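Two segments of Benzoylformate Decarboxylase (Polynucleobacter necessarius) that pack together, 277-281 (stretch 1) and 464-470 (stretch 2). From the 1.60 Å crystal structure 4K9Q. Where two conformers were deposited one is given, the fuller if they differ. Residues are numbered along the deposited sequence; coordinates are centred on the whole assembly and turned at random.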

# COMPACT_ATOMS: atom_id res chain seq x y z
N TYR A 277 -9.25 -24.18 7.48
CA TYR A 277 -8.55 -25.36 6.98
C TYR A 277 -7.04 -25.17 7.04
O TYR A 277 -6.55 -24.05 7.13
N TYR A 278 -6.30 -26.27 6.96
CA TYR A 278 -4.85 -26.17 6.95
C TYR A 278 -4.24 -27.07 5.86
O TYR A 278 -3.83 -26.56 4.82
N PRO A 279 -4.22 -28.39 6.07
CA PRO A 279 -3.74 -29.27 5.00
C PRO A 279 -4.73 -29.31 3.86
O PRO A 279 -5.93 -29.11 4.07
N TRP A 280 -4.23 -29.55 2.65
CA TRP A 280 -5.10 -29.77 1.50
C TRP A 280 -5.55 -31.23 1.48
O TRP A 280 -4.74 -32.14 1.33
N ILE A 281 -6.85 -31.42 1.67
CA ILE A 281 -7.47 -32.74 1.60
C ILE A 281 -8.74 -32.56 0.77
O ILE A 281 -9.73 -31.99 1.24
N GLN A 464 5.34 -35.08 9.91
CA GLN A 464 3.99 -35.60 9.73
C GLN A 464 3.45 -35.09 8.40
O GLN A 464 2.84 -35.83 7.62
N PHE A 465 3.66 -33.80 8.14
CA PHE A 465 3.25 -33.21 6.87
C PHE A 465 4.00 -33.79 5.68
O PHE A 465 3.42 -33.98 4.61
N ALA A 466 5.29 -34.04 5.84
CA ALA A 466 6.10 -34.57 4.75
C ALA A 466 5.57 -35.94 4.33
O ALA A 466 5.65 -36.32 3.16
N GLU A 467 5.03 -36.67 5.31
CA GLU A 467 4.45 -38.00 5.08
C GLU A 467 3.12 -37.91 4.34
O GLU A 467 2.94 -38.48 3.26
N LEU A 468 2.18 -37.16 4.92
CA LEU A 468 0.87 -36.95 4.31
C LEU A 468 0.98 -36.35 2.91
O LEU A 468 0.21 -36.71 2.01
N GLU A 469 1.95 -35.47 2.71
CA GLU A 469 2.03 -34.75 1.44
C GLU A 469 3.16 -35.25 0.54
O GLU A 469 3.41 -34.70 -0.53
N GLN A 470 3.80 -36.35 0.95
CA GLN A 470 4.82 -37.02 0.14
C GLN A 470 5.96 -36.11 -0.35
O GLN A 470 6.27 -36.07 -1.54

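The contact is small, 242 Å² summed over both sides, and it is organised around one aromatic side chain. Phe-465, in the last turn of a helix, points its CA-to-CB bond toward the irregular segment 277-281 and has the largest area covered. Its chi1 of -100° lies between the usual wells, with chi2 at -83°, and with this setting the ring lies against both Tyr-278 and Pro-279. Tyr-278 makes the closest contact: CE2 of Tyr-278 lies 3.3 Å from CZ of Phe-465, a tight approach. The Phe-465 atom sits over one face of the tyrosine ring, but the planes are inclined at 57° with centroids 4.8 Å apart, so the pair is oblique. The tyrosine leaves its backbone sideways, and a t rotamer at chi1 brings its end nearer the helix. Its hydroxyl is hydrogen-bonded elsewhere in the structure.

Pro-279 is the second neighbour, its CA-to-CB bond directed toward the helix. From one atom it serves two residues three apart, about one turn of helix: its CB is 4.0 Å from Phe-465 CE1 and 4.1 Å from Leu-468 CD2. Leu-468, with chi1 t and chi2 p, also points toward the segment and adds apolar cover at the more exposed margin.

Just past the leucine, Glu-469 leaves helical geometry, although its N still donates to Phe-465 O at 2.8 Å. Its m, m side chain extends toward the segment, placing OE2 3.6 Å from Trp-280 O; no hydrogen bond joins these two oxygens. The Trp-280 side chain starts sideways and its end leads away, leaving its backbone carbonyl as the closest approach to the glutamate.

The rule to read here is economical: two consecutive loop residues engage one helical phenylalanine, the proline extends that contact to the leucine, and the packing contains no hydrogen bond between the stretches.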

# COMPACT_ATOMS: atom_id res chain seq x y z
CB TYR A 277 -8.94 -25.63 5.54
CG TYR A 277 -10.40 -25.94 5.29
CD1 TYR A 277 -11.02 -27.04 5.87
CD2 TYR A 277 -11.15 -25.15 4.41
CE1 TYR A 277 -12.35 -27.34 5.60
CE2 TYR A 277 -12.48 -25.45 4.14
CZ TYR A 277 -13.07 -26.54 4.73
OH TYR A 277 -14.39 -26.84 4.45
CB TYR A 278 -4.27 -26.46 8.35
CG TYR A 278 -2.77 -26.34 8.45
CD1 TYR A 278 -2.04 -25.60 7.51
CD2 TYR A 278 -2.07 -26.96 9.47
CE1 TYR A 278 -0.66 -25.50 7.59
CE2 TYR A 278 -0.70 -26.85 9.57
CZ TYR A 278 0.00 -26.12 8.63
OH TYR A 278 1.38 -26.02 8.73
CB PRO A 279 -3.69 -30.64 5.68
CG PRO A 279 -4.76 -30.58 6.70
CD PRO A 279 -4.72 -29.17 7.23
CB TRP A 280 -4.38 -29.40 0.20
CG TRP A 280 -5.08 -29.87 -1.03
CD1 TRP A 280 -4.65 -30.84 -1.90
CD2 TRP A 280 -6.36 -29.43 -1.51
NE1 TRP A 280 -5.58 -31.01 -2.91
CE2 TRP A 280 -6.63 -30.16 -2.69
CE3 TRP A 280 -7.29 -28.49 -1.07
CZ2 TRP A 280 -7.80 -29.97 -3.43
CZ3 TRP A 280 -8.45 -28.31 -1.80
CH2 TRP A 280 -8.69 -29.04 -2.97
CB ILE A 281 -7.81 -33.30 2.99
CG1 ILE A 281 -6.53 -33.48 3.81
CG2 ILE A 281 -8.51 -34.65 2.86
CD1 ILE A 281 -6.76 -34.07 5.18
CB GLN A 464 3.07 -35.17 10.87
CG GLN A 464 3.43 -35.79 12.23
CD GLN A 464 2.52 -35.35 13.36
OE1 GLN A 464 2.31 -34.15 13.58
NE2 GLN A 464 1.96 -36.31 14.08
CB PHE A 465 3.46 -31.70 6.90
CG PHE A 465 2.22 -30.93 7.16
CD1 PHE A 465 1.34 -30.65 6.12
CD2 PHE A 465 1.91 -30.49 8.43
CE1 PHE A 465 0.18 -29.93 6.35
CE2 PHE A 465 0.75 -29.77 8.67
CZ PHE A 465 -0.12 -29.49 7.63
CB ALA A 466 7.56 -34.67 5.16
CB GLU A 467 4.29 -38.74 6.42
CG GLU A 467 3.47 -40.03 6.35
CD GLU A 467 4.32 -41.24 6.01
OE1 GLU A 467 5.55 -41.09 5.83
OE2 GLU A 467 3.75 -42.35 5.91
CB LEU A 468 0.02 -36.03 5.19
CG LEU A 468 -1.34 -35.60 4.63
CD1 LEU A 468 -2.37 -36.69 4.87
CD2 LEU A 468 -1.80 -34.28 5.24
CB GLU A 469 2.13 -33.24 1.68
CG GLU A 469 0.98 -32.68 2.51
CD GLU A 469 -0.39 -32.86 1.86
OE1 GLU A 469 -0.46 -32.99 0.62
OE2 GLU A 469 -1.40 -32.85 2.60
CB GLN A 470 4.16 -37.74 -1.04
CG GLN A 470 3.04 -38.68 -0.62
CD GLN A 470 2.65 -39.65 -1.72
OE1 GLN A 470 2.02 -39.27 -2.70
NE2 GLN A 470 3.02 -40.92 -1.55